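Local coordinates for sensor protein PfeS (Pseudomonas aeruginosa, PDB 3KYZ), which is the sensor histidine kinase of the PfeR/PfeS two-component system, may activate PfeR by phosphorylation, and is represented here by its sensor domain, predicted to be periplasmic, at residues Arg28-Ala33 with Ile103-His108; Ala58-His63 with Arg113-Leu118; Met90-Gln95 with Leu118-Leu123. All coordinates share one frame; numbering follows the deposited sequence.

Contact 1: Arg28-Ala33 with Ile103-His108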
ATOM      1  N   ARG A  28      12.042 -11.258  10.789  1.00 12.31           N
ATOM      2  CA  ARG A  28      12.554 -12.627  10.813  1.00 12.92           C
ATOM      3  C   ARG A  28      11.742 -13.470  11.799  1.00 12.61           C
ATOM      4  O   ARG A  28      11.336 -14.596  11.480  1.00 12.94           O
ATOM      5  CB  ARG A  28      14.041 -12.654  11.195  1.00 16.04           C
ATOM      6  CG  ARG A  28      14.623 -14.066  11.267  1.00 21.29           C
ATOM      7  CD  ARG A  28      15.943 -14.109  12.024  1.00 26.55           C
ATOM      8  NE  ARG A  28      15.835 -13.574  13.381  1.00 30.68           N
ATOM      9  CZ  ARG A  28      15.369 -14.252  14.428  1.00 31.90           C
ATOM     10  NH1 ARG A  28      14.942 -15.497  14.282  1.00 35.97           N
ATOM     11  NH2 ARG A  28      15.319 -13.680  15.627  1.00 30.97           N
ATOM     12  N   GLN A  29      11.488 -12.918  12.989  1.00 13.01           N
ATOM     13  CA  GLN A  29      10.679 -13.612  13.993  1.00 12.90           C
ATOM     14  C   GLN A  29       9.250 -13.822  13.501  1.00 13.07           C
ATOM     15  O   GLN A  29       8.652 -14.869  13.742  1.00 13.69           O
ATOM     16  CB  GLN A  29      10.626 -12.832  15.308  1.00 14.12           C
ATOM     17  CG  GLN A  29      11.941 -12.698  16.037  1.00 15.21           C
ATOM     18  CD  GLN A  29      11.756 -12.001  17.360  1.00 17.95           C
ATOM     19  OE1 GLN A  29      10.807 -12.290  18.097  1.00 21.95           O
ATOM     20  NE2 GLN A  29      12.650 -11.075  17.671  1.00 20.24           N
ATOM     21  N   ALA A  30       8.700 -12.815  12.828  1.00 12.06           N
ATOM     22  CA  ALA A  30       7.347 -12.908  12.279  1.00 12.39           C
ATOM     23  C   ALA A  30       7.264 -14.054  11.275  1.00 13.12           C
ATOM     24  O   ALA A  30       6.329 -14.863  11.304  1.00 12.73           O
ATOM     25  CB  ALA A  30       6.957 -11.596  11.606  1.00 11.55           C
ATOM     26  N   GLU A  31       8.236 -14.108  10.370  1.00 11.82           N
ATOM     27  CA  GLU A  31       8.264 -15.176   9.381  1.00 11.34           C
ATOM     28  C   GLU A  31       8.366 -16.540  10.057  1.00 12.43           C
ATOM     29  O   GLU A  31       7.695 -17.495   9.653  1.00 13.75           O
ATOM     30  CB  GLU A  31       9.428 -15.004   8.411  1.00 12.67           C
ATOM     31  CG  GLU A  31       9.474 -16.103   7.353  1.00 13.98           C
ATOM     32  CD  GLU A  31      10.573 -15.900   6.343  1.00 15.06           C
ATOM     33  OE1 GLU A  31      11.617 -15.320   6.705  1.00 16.05           O
ATOM     34  OE2 GLU A  31      10.392 -16.318   5.184  1.00 17.27           O
ATOM     35  N   ASP A  32       9.233 -16.638  11.061  1.00 12.77           N
ATOM     36  CA  ASP A  32       9.428 -17.904  11.763  1.00 14.55           C
ATOM     37  C   ASP A  32       8.112 -18.366  12.395  1.00 14.39           C
ATOM     38  O   ASP A  32       7.782 -19.553  12.355  1.00 15.25           O
ATOM     39  CB  ASP A  32      10.499 -17.767  12.853  1.00 16.24           C
ATOM     40  CG  ASP A  32      11.918 -17.675  12.297  1.00 22.84           C
ATOM     41  OD1 ASP A  32      12.130 -17.907  11.088  1.00 24.44           O
ATOM     42  OD2 ASP A  32      12.837 -17.377  13.090  1.00 27.54           O
ATOM     43  N   ALA A  33       7.366 -17.429  12.981  1.00 14.31           N
ATOM     44  CA  ALA A  33       6.088 -17.764  13.610  1.00 14.33           C
ATOM     45  C   ALA A  33       5.082 -18.269  12.570  1.00 14.18           C
ATOM     46  O   ALA A  33       4.400 -19.276  12.779  1.00 15.52           O
ATOM     47  CB  ALA A  33       5.532 -16.555  14.369  1.00 14.11           C
ATOM     48  N   ILE A 103       8.276  -4.471   6.092  1.00 10.56           N
ATOM     49  CA  ILE A 103       9.504  -5.263   6.179  1.00 11.56           C
ATOM     50  C   ILE A 103       9.251  -6.684   5.676  1.00 11.12           C
ATOM     51  O   ILE A 103       8.552  -7.474   6.318  1.00 12.03           O
ATOM     52  CB  ILE A 103      10.056  -5.328   7.623  1.00 12.17           C
ATOM     53  CG1 ILE A 103      10.053  -3.945   8.290  1.00 13.21           C
ATOM     54  CG2 ILE A 103      11.459  -5.952   7.623  1.00 13.70           C
ATOM     55  CD1 ILE A 103      10.237  -3.989   9.820  1.00 15.45           C
ATOM     56  N   GLU A 104       9.816  -7.008   4.520  1.00 12.49           N
ATOM     57  CA  GLU A 104       9.591  -8.313   3.909  1.00 14.16           C
ATOM     58  C   GLU A 104      10.042  -9.442   4.828  1.00 14.69           C
ATOM     59  O   GLU A 104      11.021  -9.306   5.564  1.00 13.93           O
ATOM     60  CB  GLU A 104      10.354  -8.412   2.581  1.00 16.46           C
ATOM     61  CG  GLU A 104      11.880  -8.469   2.754  1.00 19.85           C
ATOM     62  CD  GLU A 104      12.641  -8.564   1.432  1.00 24.62           C
ATOM     63  OE1 GLU A 104      12.040  -8.299   0.377  1.00 28.19           O
ATOM     64  OE2 GLU A 104      13.848  -8.900   1.452  1.00 27.21           O
ATOM     65  N   PHE A 105       9.334 -10.561   4.777  1.00 13.09           N
ATOM     66  CA  PHE A 105       9.861 -11.785   5.377  1.00 12.95           C
ATOM     67  C   PHE A 105      11.220 -12.060   4.722  1.00 14.88           C
ATOM     68  O   PHE A 105      11.319 -12.083   3.493  1.00 15.65           O
ATOM     69  CB  PHE A 105       8.927 -12.963   5.113  1.00 14.24           C
ATOM     70  CG  PHE A 105       7.679 -12.973   5.964  1.00 14.11           C
ATOM     71  CD1 PHE A 105       7.449 -12.006   6.930  1.00 14.03           C
ATOM     72  CD2 PHE A 105       6.730 -13.969   5.781  1.00 16.02           C
ATOM     73  CE1 PHE A 105       6.294 -12.048   7.709  1.00 15.27           C
ATOM     74  CE2 PHE A 105       5.584 -14.018   6.548  1.00 16.10           C
ATOM     75  CZ  PHE A 105       5.364 -13.058   7.517  1.00 14.68           C
ATOM     76  N   PRO A 106      12.274 -12.273   5.530  1.00 14.34           N
ATOM     77  CA  PRO A 106      13.610 -12.363   4.923  1.00 15.83           C
ATOM     78  C   PRO A 106      13.878 -13.651   4.137  1.00 16.40           C
ATOM     79  O   PRO A 106      14.555 -13.605   3.106  1.00 18.98           O
ATOM     80  CB  PRO A 106      14.549 -12.260   6.134  1.00 17.27           C
ATOM     81  CG  PRO A 106      13.723 -12.745   7.300  1.00 15.28           C
ATOM     82  CD  PRO A 106      12.334 -12.222   7.003  1.00 14.35           C
ATOM     83  N   GLY A 107      13.357 -14.781   4.599  1.00 16.52           N
ATOM     84  CA  GLY A 107      13.603 -16.045   3.921  1.00 17.09           C
ATOM     85  C   GLY A 107      12.835 -16.177   2.618  1.00 16.88           C
ATOM     86  O   GLY A 107      13.382 -16.572   1.585  1.00 19.59           O
ATOM     87  N   HIS A 108      11.551 -15.855   2.672  1.00 14.95           N
ATOM     88  CA  HIS A 108      10.689 -15.948   1.503  1.00 16.30           C
ATOM     89  C   HIS A 108       9.793 -14.717   1.445  1.00 15.06           C
ATOM     90  O   HIS A 108       8.653 -14.750   1.899  1.00 14.60           O
ATOM     91  CB  HIS A 108       9.858 -17.233   1.557  1.00 19.12           C
ATOM     92  CG  HIS A 108      10.675 -18.482   1.421  1.00 23.07           C
ATOM     93  ND1 HIS A 108      11.175 -18.916   0.211  1.00 26.25           N
ATOM     94  CD2 HIS A 108      11.082 -19.385   2.343  1.00 28.48           C
ATOM     95  CE1 HIS A 108      11.855 -20.034   0.395  1.00 27.31           C
ATOM     96  NE2 HIS A 108      11.817 -20.339   1.681  1.00 30.29           N
TER
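Glu31 and Phe105 mark one of the two nearest backbone approaches between a helical turn and the chain leaving a strand, their CA atoms 5.5 Å apart; Arg28, about a turn earlier, has its CA nearest that of Pro106 (6.0 Å). Residues 28-33 are regular helix within 17-53, whereas 103-104 end a strand and 105-108 turn across the helix surface.

Glu31 carries most of the contact. Its CG stands anti to the backbone N (chi1 -179°) and the chain beyond is extended, which takes the carboxylate clear of the helix to the backbone of the turn. Gly107 N donates to Glu31 OE1 at 2.8 Å with an N-H...O angle of 160°, and His108 N donates to Glu31 OE2, also at 2.8 Å but more bent, at 138°. Each oxygen uses its syn lone pair, so the carboxylate clasps two successive amides and its rotation is fixed. Having no CB, Gly107 lets the carboxylate come close to its amide. Glutamate suits this place because it joins a long methylene arm to two acceptors; these N-H groups probably offset part of its buried charge.

The same arm lies over one face of the Phe105 ring. Glu31 CB sits 3.9 Å from the ring centroid in a CH-pi contact, while Ala30 CB reaches Phe105 CE1 at 4.0 Å, its small methyl letting the ring near the helix. Pro106, which has no N-H, packs its CG 3.7 Å from Arg28 CA; the guanidinium of Arg28 leads away to Asp25 and Asp32.

The contact ties helix 17-53 to the end of edge strand 100-104, in the turn toward strand 113-117. Phe105 also touches Leu67, and its backbone pairs with Gly112, while Ala30 packs against Phe45.

Contact 2: Ala58-His63 with Arg113-Leu118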
ATOM      1  N   ALA A  58       0.839  -5.706  11.848  1.00 11.90           N
ATOM      2  CA  ALA A  58       0.127  -6.703  11.045  1.00 11.30           C
ATOM      3  C   ALA A  58       1.126  -7.609  10.333  1.00 10.65           C
ATOM      4  O   ALA A  58       2.233  -7.177  10.011  1.00 12.58           O
ATOM      5  CB  ALA A  58      -0.807  -6.035  10.027  1.00 14.20           C
ATOM      6  N   LEU A  59       0.746  -8.866  10.127  1.00 11.53           N
ATOM      7  CA  LEU A  59       1.478  -9.757   9.238  1.00 10.02           C
ATOM      8  C   LEU A  59       0.573  -9.951   8.047  1.00 11.46           C
ATOM      9  O   LEU A  59      -0.564 -10.382   8.206  1.00 11.52           O
ATOM     10  CB  LEU A  59       1.750 -11.110   9.908  1.00 13.22           C
ATOM     11  CG  LEU A  59       2.961 -11.148  10.846  1.00 12.99           C
ATOM     12  CD1 LEU A  59       2.775 -10.183  12.011  1.00 17.95           C
ATOM     13  CD2 LEU A  59       3.198 -12.561  11.346  1.00 15.69           C
ATOM     14  N   VAL A  60       1.051  -9.603   6.858  1.00 10.81           N
ATOM     15  CA  VAL A  60       0.188  -9.708   5.675  1.00 12.84           C
ATOM     16  C   VAL A  60       0.831 -10.522   4.572  1.00 11.16           C
ATOM     17  O   VAL A  60       2.062 -10.574   4.458  1.00 11.65           O
ATOM     18  CB  VAL A  60      -0.281  -8.334   5.131  1.00 15.72           C
ATOM     19  CG1 VAL A  60      -1.024  -7.550   6.209  1.00 14.96           C
ATOM     20  CG2 VAL A  60       0.876  -7.535   4.595  1.00 17.71           C
ATOM     21  N   GLY A  61      -0.010 -11.177   3.778  1.00 10.77           N
ATOM     22  CA  GLY A  61       0.463 -12.053   2.726  1.00 10.48           C
ATOM     23  C   GLY A  61       0.607 -11.361   1.383  1.00 10.07           C
ATOM     24  O   GLY A  61       0.540 -10.126   1.296  1.00 11.71           O
ATOM     25  N   PRO A  62       0.799 -12.159   0.320  1.00 11.80           N
ATOM     26  CA  PRO A  62       1.068 -11.636  -1.028  1.00 13.53           C
ATOM     27  C   PRO A  62      -0.094 -10.823  -1.605  1.00 11.71           C
ATOM     28  O   PRO A  62       0.124  -9.987  -2.481  1.00 14.23           O
ATOM     29  CB  PRO A  62       1.285 -12.898  -1.875  1.00 15.57           C
ATOM     30  CG  PRO A  62       1.381 -14.039  -0.933  1.00 17.70           C
ATOM     31  CD  PRO A  62       0.795 -13.633   0.377  1.00 13.80           C
ATOM     32  N   HIS A  63      -1.307 -11.064  -1.118  1.00 11.52           N
ATOM     33  CA  HIS A  63      -2.477 -10.308  -1.570  1.00 12.67           C
ATOM     34  C   HIS A  63      -2.889  -9.195  -0.582  1.00 11.50           C
ATOM     35  O   HIS A  63      -3.976  -8.597  -0.691  1.00 14.03           O
ATOM     36  CB  HIS A  63      -3.632 -11.276  -1.871  1.00 17.04           C
ATOM     37  CG  HIS A  63      -3.222 -12.449  -2.711  1.00 23.77           C
ATOM     38  ND1 HIS A  63      -2.915 -12.335  -4.049  1.00 26.89           N
ATOM     39  CD2 HIS A  63      -3.045 -13.756  -2.397  1.00 26.95           C
ATOM     40  CE1 HIS A  63      -2.578 -13.519  -4.527  1.00 26.56           C
ATOM     41  NE2 HIS A  63      -2.646 -14.401  -3.544  1.00 27.84           N
ATOM     42  N   ARG A 113       4.942 -10.200   4.704  1.00 11.18           N
ATOM     43  CA  ARG A 113       5.740  -9.147   5.297  1.00 10.65           C
ATOM     44  C   ARG A 113       5.210  -8.803   6.676  1.00 10.45           C
ATOM     45  O   ARG A 113       4.050  -9.082   7.005  1.00 11.81           O
ATOM     46  CB  ARG A 113       5.703  -7.897   4.417  1.00 11.28           C
ATOM     47  CG  ARG A 113       4.349  -7.197   4.408  1.00 11.70           C
ATOM     48  CD  ARG A 113       4.337  -6.029   3.425  1.00 11.89           C
ATOM     49  NE  ARG A 113       4.212  -6.494   2.044  1.00 12.86           N
ATOM     50  CZ  ARG A 113       4.487  -5.760   0.966  1.00 12.76           C
ATOM     51  NH1 ARG A 113       4.937  -4.516   1.093  1.00 14.06           N
ATOM     52  NH2 ARG A 113       4.313  -6.275  -0.246  1.00 14.96           N
ATOM     53  N   LEU A 114       6.080  -8.207   7.477  1.00 10.63           N
ATOM     54  CA  LEU A 114       5.691  -7.577   8.727  1.00 10.79           C
ATOM     55  C   LEU A 114       5.422  -6.104   8.446  1.00 10.77           C
ATOM     56  O   LEU A 114       6.207  -5.440   7.759  1.00 13.10           O
ATOM     57  CB  LEU A 114       6.820  -7.708   9.755  1.00 11.28           C
ATOM     58  CG  LEU A 114       6.641  -6.920  11.059  1.00 13.59           C
ATOM     59  CD1 LEU A 114       5.447  -7.435  11.834  1.00 14.82           C
ATOM     60  CD2 LEU A 114       7.900  -6.999  11.916  1.00 14.79           C
ATOM     61  N   VAL A 115       4.296  -5.602   8.946  1.00 10.26           N
ATOM     62  CA  VAL A 115       4.029  -4.172   8.937  1.00 10.27           C
ATOM     63  C   VAL A 115       3.956  -3.703  10.389  1.00 10.73           C
ATOM     64  O   VAL A 115       3.255  -4.296  11.214  1.00 12.17           O
ATOM     65  CB  VAL A 115       2.718  -3.830   8.202  1.00 10.77           C
ATOM     66  CG1 VAL A 115       2.446  -2.319   8.269  1.00 12.62           C
ATOM     67  CG2 VAL A 115       2.792  -4.296   6.756  1.00 11.60           C
ATOM     68  N   ILE A 116       4.704  -2.656  10.710  1.00 11.56           N
ATOM     69  CA  ILE A 116       4.688  -2.108  12.059  1.00 11.52           C
ATOM     70  C   ILE A 116       4.609  -0.594  11.974  1.00 11.98           C
ATOM     71  O   ILE A 116       5.380   0.024  11.246  1.00 14.02           O
ATOM     72  CB  ILE A 116       5.918  -2.582  12.889  1.00 11.93           C
ATOM     73  CG1 ILE A 116       5.862  -2.044  14.322  1.00 13.79           C
ATOM     74  CG2 ILE A 116       7.241  -2.206  12.214  1.00 14.81           C
ATOM     75  CD1 ILE A 116       6.797  -2.801  15.264  1.00 16.16           C
ATOM     76  N   GLN A 117       3.661   0.008  12.684  1.00 12.22           N
ATOM     77  CA  GLN A 117       3.661   1.463  12.761  1.00 12.67           C
ATOM     78  C   GLN A 117       4.858   1.854  13.623  1.00 12.58           C
ATOM     79  O   GLN A 117       5.052   1.318  14.712  1.00 13.47           O
ATOM     80  CB  GLN A 117       2.370   2.026  13.351  1.00 13.12           C
ATOM     81  CG  GLN A 117       2.309   3.548  13.218  1.00 15.54           C
ATOM     82  CD  GLN A 117       0.930   4.130  13.458  1.00 15.23           C
ATOM     83  OE1 GLN A 117       0.114   3.550  14.170  1.00 17.05           O
ATOM     84  NE2 GLN A 117       0.663   5.289  12.852  1.00 17.20           N
ATOM     85  N   LEU A 118       5.682   2.764  13.122  1.00 12.37           N
ATOM     86  CA  LEU A 118       6.939   3.087  13.795  1.00 14.10           C
ATOM     87  C   LEU A 118       6.696   3.506  15.240  1.00 14.77           C
ATOM     88  O   LEU A 118       5.918   4.417  15.488  1.00 15.10           O
ATOM     89  CB  LEU A 118       7.660   4.219  13.059  1.00 15.87           C
ATOM     90  CG  LEU A 118       9.100   4.442  13.514  1.00 16.72           C
ATOM     91  CD1 LEU A 118       9.983   3.284  13.062  1.00 15.78           C
ATOM     92  CD2 LEU A 118       9.623   5.756  12.977  1.00 20.57           C
TER
HETATM   93  O   HOH W   1       3.196  -9.014   1.153  1.00 17.54           O
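Val60 and Arg113, paired across the strands, bring CG2 and CG together, each standing between its own backbone N and carbonyl carbon: CG2 in the valine, with chi1 of CG1 at -58°, and CG in the arginine, with chi1 at 70°. The two carbons come within 3.5 Å, Val60 CG2 against Arg113 CG, on one face of an antiparallel beta sheet in which strand 113-117 is central and 57-60 lies at the edge.

Two hydrogen-bonded pairs flank a non-hydrogen-bonded one. Ala58 and Val115 exchange backbone hydrogen bonds, the shorter running from Val115 N to Ala58 O at 2.8 Å and almost straight. Val60 and Arg113 do the same, Arg113 N reaching Val60 O at 2.9 Å. Between them Leu59 faces Leu114, and Leu59 CA approaches Arg113 O at 3.5 Å in a CA-H...O contact.

Leucines suit the sheet face turned to helix 17-53, where Leu59 meets Ala30 and Phe45 and Leu114 meets Tyr26. Leu59 CD1 touches Leu114 CD1 at 3.8 Å, an apolar contact across the non-hydrogen-bonded pair. On the other face, beta-branched Val60 and Val115 fit the extended backbone, and small Ala58 lies beside them.

Arginine suits the strand end, its aliphatic part covering Val60 while its guanidinium finds partners outside the two strands. Arg113 NH1 is hydrogen-bonded to Ser102 OG of strand 100-104, and the side chain packs on Thr81 of the second subunit. In the plane of the guanidinium, at its edge, one water accepts from Arg113 NE at 2.9 Å and donates to Gly61 O at 2.9 Å.

Contact 3: Met90-Gln95 with Leu118-Leu123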
HETATM    1  N   MSE A  90      12.141   8.953   6.965  1.00 29.28           N
HETATM    2  CA  MSE A  90      10.979   8.803   7.843  1.00 31.39           C
HETATM    3  C   MSE A  90      10.512  10.149   8.375  1.00 34.41           C
HETATM    4  O   MSE A  90      11.326  10.961   8.813  1.00 36.57           O
HETATM    5  CB  MSE A  90      11.341   7.937   9.048  1.00 32.47           C
HETATM    6  CG  MSE A  90      11.863   6.568   8.711  1.00 33.85           C
HETATM    7 SE   MSE A  90      10.448   5.252   8.693  0.80 35.51          SE
HETATM    8  CE  MSE A  90      11.443   3.821   7.819  1.00 28.17           C
ATOM      9  N   SER A  91       9.202  10.377   8.369  1.00 36.40           N
ATOM     10  CA  SER A  91       8.657  11.595   8.964  1.00 39.08           C
ATOM     11  C   SER A  91       7.146  11.525   9.172  1.00 40.76           C
ATOM     12  O   SER A  91       6.460  10.716   8.543  1.00 41.02           O
ATOM     13  CB  SER A  91       9.002  12.815   8.108  1.00 41.18           C
ATOM     14  OG  SER A  91       7.949  13.118   7.214  1.00 44.68           O
ATOM     15  N   ARG A  92       6.645  12.378  10.065  1.00 41.80           N
ATOM     16  CA  ARG A  92       5.212  12.470  10.314  0.50 43.03           C
ATOM     17  C   ARG A  92       4.561  13.448   9.339  1.00 44.35           C
ATOM     18  O   ARG A  92       3.344  13.436   9.160  1.00 44.12           O
ATOM     19  CB  ARG A  92       4.943  12.922  11.753  0.50 43.28           C
ATOM     20  CG  ARG A  92       5.667  12.116  12.819  0.50 43.63           C
ATOM     21  CD  ARG A  92       5.394  12.671  14.212  0.50 44.04           C
ATOM     22  NE  ARG A  92       4.060  12.323  14.693  0.50 45.00           N
ATOM     23  CZ  ARG A  92       3.820  11.664  15.823  0.50 44.58           C
ATOM     24  NH1 ARG A  92       2.572  11.387  16.180  0.50 45.43           N
ATOM     25  NH2 ARG A  92       4.826  11.284  16.600  0.50 42.39           N
ATOM     26  N   ARG A  93       5.386  14.289   8.718  1.00 46.35           N
ATOM     27  CA  ARG A  93       4.935  15.352   7.816  1.00 48.35           C
ATOM     28  C   ARG A  93       3.720  15.019   6.951  1.00 49.03           C
ATOM     29  O   ARG A  93       2.605  15.471   7.223  1.00 49.69           O
ATOM     30  CB  ARG A  93       6.088  15.794   6.906  1.00 49.75           C
ATOM     31  CG  ARG A  93       7.183  16.591   7.601  1.00 52.64           C
ATOM     32  CD  ARG A  93       6.854  18.076   7.644  1.00 56.24           C
ATOM     33  NE  ARG A  93       7.966  18.870   8.161  1.00 60.15           N
ATOM     34  CZ  ARG A  93       8.875  19.475   7.399  1.00 61.93           C
ATOM     35  NH1 ARG A  93       8.806  19.384   6.077  1.00 62.53           N
ATOM     36  NH2 ARG A  93       9.851  20.176   7.961  1.00 62.25           N
ATOM     37  N   LEU A  94       3.954  14.231   5.905  1.00 48.90           N
ATOM     38  CA  LEU A  94       2.982  14.031   4.831  1.00 48.26           C
ATOM     39  C   LEU A  94       1.580  13.619   5.288  1.00 47.36           C
ATOM     40  O   LEU A  94       0.588  14.035   4.690  1.00 48.63           O
ATOM     41  CB  LEU A  94       3.526  13.024   3.810  1.00 48.54           C
ATOM     42  CG  LEU A  94       3.603  13.476   2.349  1.00 48.09           C
ATOM     43  CD1 LEU A  94       4.199  14.873   2.228  1.00 48.41           C
ATOM     44  CD2 LEU A  94       4.402  12.476   1.529  1.00 47.39           C
ATOM     45  N   GLN A  95       1.493  12.810   6.340  1.00 44.89           N
ATOM     46  CA  GLN A  95       0.197  12.286   6.773  1.00 43.18           C
ATOM     47  C   GLN A  95      -0.159  12.537   8.239  1.00 42.37           C
ATOM     48  O   GLN A  95      -1.184  12.056   8.723  1.00 43.31           O
ATOM     49  CB  GLN A  95       0.098  10.796   6.465  1.00 43.77           C
ATOM     50  CG  GLN A  95      -0.011  10.495   4.986  1.00 43.55           C
ATOM     51  CD  GLN A  95      -0.690   9.176   4.724  1.00 44.23           C
ATOM     52  OE1 GLN A  95      -0.072   8.117   4.826  1.00 40.55           O
ATOM     53  NE2 GLN A  95      -1.975   9.228   4.387  1.00 45.88           N
ATOM     54  N   LEU A 118       5.682   2.764  13.122  1.00 12.37           N
ATOM     55  CA  LEU A 118       6.939   3.087  13.795  1.00 14.10           C
ATOM     56  C   LEU A 118       6.696   3.506  15.240  1.00 14.77           C
ATOM     57  O   LEU A 118       5.918   4.417  15.488  1.00 15.10           O
ATOM     58  CB  LEU A 118       7.660   4.219  13.059  1.00 15.87           C
ATOM     59  CG  LEU A 118       9.100   4.442  13.514  1.00 16.72           C
ATOM     60  CD1 LEU A 118       9.983   3.284  13.062  1.00 15.78           C
ATOM     61  CD2 LEU A 118       9.623   5.756  12.977  1.00 20.57           C
ATOM     62  N   PRO A 119       7.356   2.842  16.203  1.00 16.26           N
ATOM     63  CA  PRO A 119       7.255   3.322  17.587  1.00 17.70           C
ATOM     64  C   PRO A 119       7.761   4.757  17.711  1.00 19.86           C
ATOM     65  O   PRO A 119       8.773   5.110  17.106  1.00 20.89           O
ATOM     66  CB  PRO A 119       8.178   2.370  18.356  1.00 19.33           C
ATOM     67  CG  PRO A 119       8.150   1.111  17.561  1.00 19.08           C
ATOM     68  CD  PRO A 119       8.094   1.568  16.113  1.00 17.69           C
ATOM     69  N   GLU A 120       7.067   5.571  18.496  1.00 20.53           N
ATOM     70  CA  GLU A 120       7.379   6.994  18.582  1.00 24.39           C
ATOM     71  C   GLU A 120       8.834   7.279  18.964  1.00 25.43           C
ATOM     72  O   GLU A 120       9.432   8.250  18.493  1.00 26.14           O
ATOM     73  CB  GLU A 120       6.430   7.682  19.563  1.00 29.11           C
ATOM     74  CG  GLU A 120       6.591   9.190  19.627  1.00 37.86           C
ATOM     75  CD  GLU A 120       5.733   9.815  20.708  1.00 45.92           C
ATOM     76  OE1 GLU A 120       5.287   9.074  21.610  1.00 50.22           O
ATOM     77  OE2 GLU A 120       5.509  11.044  20.660  1.00 50.81           O
ATOM     78  N   ARG A 121       9.408   6.430  19.809  1.00 23.69           N
ATOM     79  CA  ARG A 121      10.765   6.673  20.294  1.00 24.90           C
ATOM     80  C   ARG A 121      11.817   6.546  19.194  1.00 25.96           C
ATOM     81  O   ARG A 121      12.949   7.009  19.362  1.00 27.55           O
ATOM     82  CB  ARG A 121      11.108   5.732  21.452  1.00 26.07           C
ATOM     83  CG  ARG A 121      11.452   4.331  20.998  1.00 29.17           C
ATOM     84  CD  ARG A 121      11.821   3.421  22.157  1.00 29.59           C
ATOM     85  NE  ARG A 121      12.122   2.088  21.654  1.00 29.23           N
ATOM     86  CZ  ARG A 121      11.199   1.211  21.277  1.00 29.17           C
ATOM     87  NH1 ARG A 121       9.914   1.517  21.369  1.00 28.61           N
ATOM     88  NH2 ARG A 121      11.564   0.019  20.825  1.00 32.63           N
ATOM     89  N   LEU A 122      11.446   5.927  18.072  1.00 24.88           N
ATOM     90  CA  LEU A 122      12.408   5.631  17.010  1.00 28.05           C
ATOM     91  C   LEU A 122      12.382   6.630  15.859  1.00 32.35           C
ATOM     92  O   LEU A 122      13.117   6.472  14.883  1.00 34.39           O
ATOM     93  CB  LEU A 122      12.184   4.225  16.442  1.00 25.94           C
ATOM     94  CG  LEU A 122      12.389   3.013  17.352  1.00 24.61           C
ATOM     95  CD1 LEU A 122      12.243   1.726  16.537  1.00 24.84           C
ATOM     96  CD2 LEU A 122      13.747   3.066  18.040  1.00 24.34           C
ATOM     97  N   LEU A 123      11.532   7.644  15.955  1.00 33.57           N
ATOM     98  CA  LEU A 123      11.392   8.585  14.854  1.00 36.29           C
ATOM     99  C   LEU A 123      12.620   9.480  14.773  1.00 36.62           C
ATOM    100  O   LEU A 123      13.027  10.064  15.775  1.00 39.84           O
ATOM    101  CB  LEU A 123      10.126   9.427  15.011  1.00 36.71           C
ATOM    102  CG  LEU A 123       9.790  10.330  13.822  1.00 37.38           C
ATOM    103  CD1 LEU A 123       9.370   9.510  12.604  1.00 37.07           C
ATOM    104  CD2 LEU A 123       8.704  11.313  14.208  1.00 39.50           C
TER
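Apolar contacts dominate, with Leu123 reaching across to residues 90-92. Its CG is anti to the backbone N (chi1 -173°), and leucine's forked end lets one methyl, Leu123 CD1, lie near Ser91 CA and 4.4 Å from CB of Met90 while the other turns to Arg92. In the conformer described here, Leu123 CD2 lies 3.4 Å from Arg92 CG, a contact to be read with caution because Arg92 has a second conformer. Met90, present as selenomethionine, offers a flexible apolar chain whose SE is 4.4 Å from Leu118 CD2, a loose contact.

The charged component is weaker. In the same conformer Arg92 NH2 and Glu120 OE2 stand 4.1 Å apart, beyond a salt bridge, and Glu120 CG lies at the guanidinium edge; any attraction is probably weak. Arginine in this conformer fits in both respects: its methylenes lie against leucine and its head extends toward the acid.

These residues join the loop before strand 100-104 to the one following strand 113-117. Leu118 also packs on Leu23 of helix 17-53 and pairs through its backbone with Pro99, while Met90 pairs through its backbone with Tyr13, near the modelled N-terminus.

How the contacts relate
The first segments of the three contacts come in order along the chain, and all three second segments follow them, so the contacts interlock. Contacts 1 and 2 have centres about 10 Å apart and touch: Ile103 O probably accepts from Leu114 N, and Phe105 packs on the backbone of Arg113. Contact 2 lies about 4 Å from the chain's centre in space. Contact 3 shares Leu118 with it, although their centres are about 17 Å apart; the centres of contacts 1 and 3 are about 23 Å apart, on opposite sides of the chain's centre. Within this sensor domain, strand 113-117 pairs with 57-60, neighbours 100-104 and runs through Leu118 into contact 3; contacts 2 and 3 also reach the second subunit.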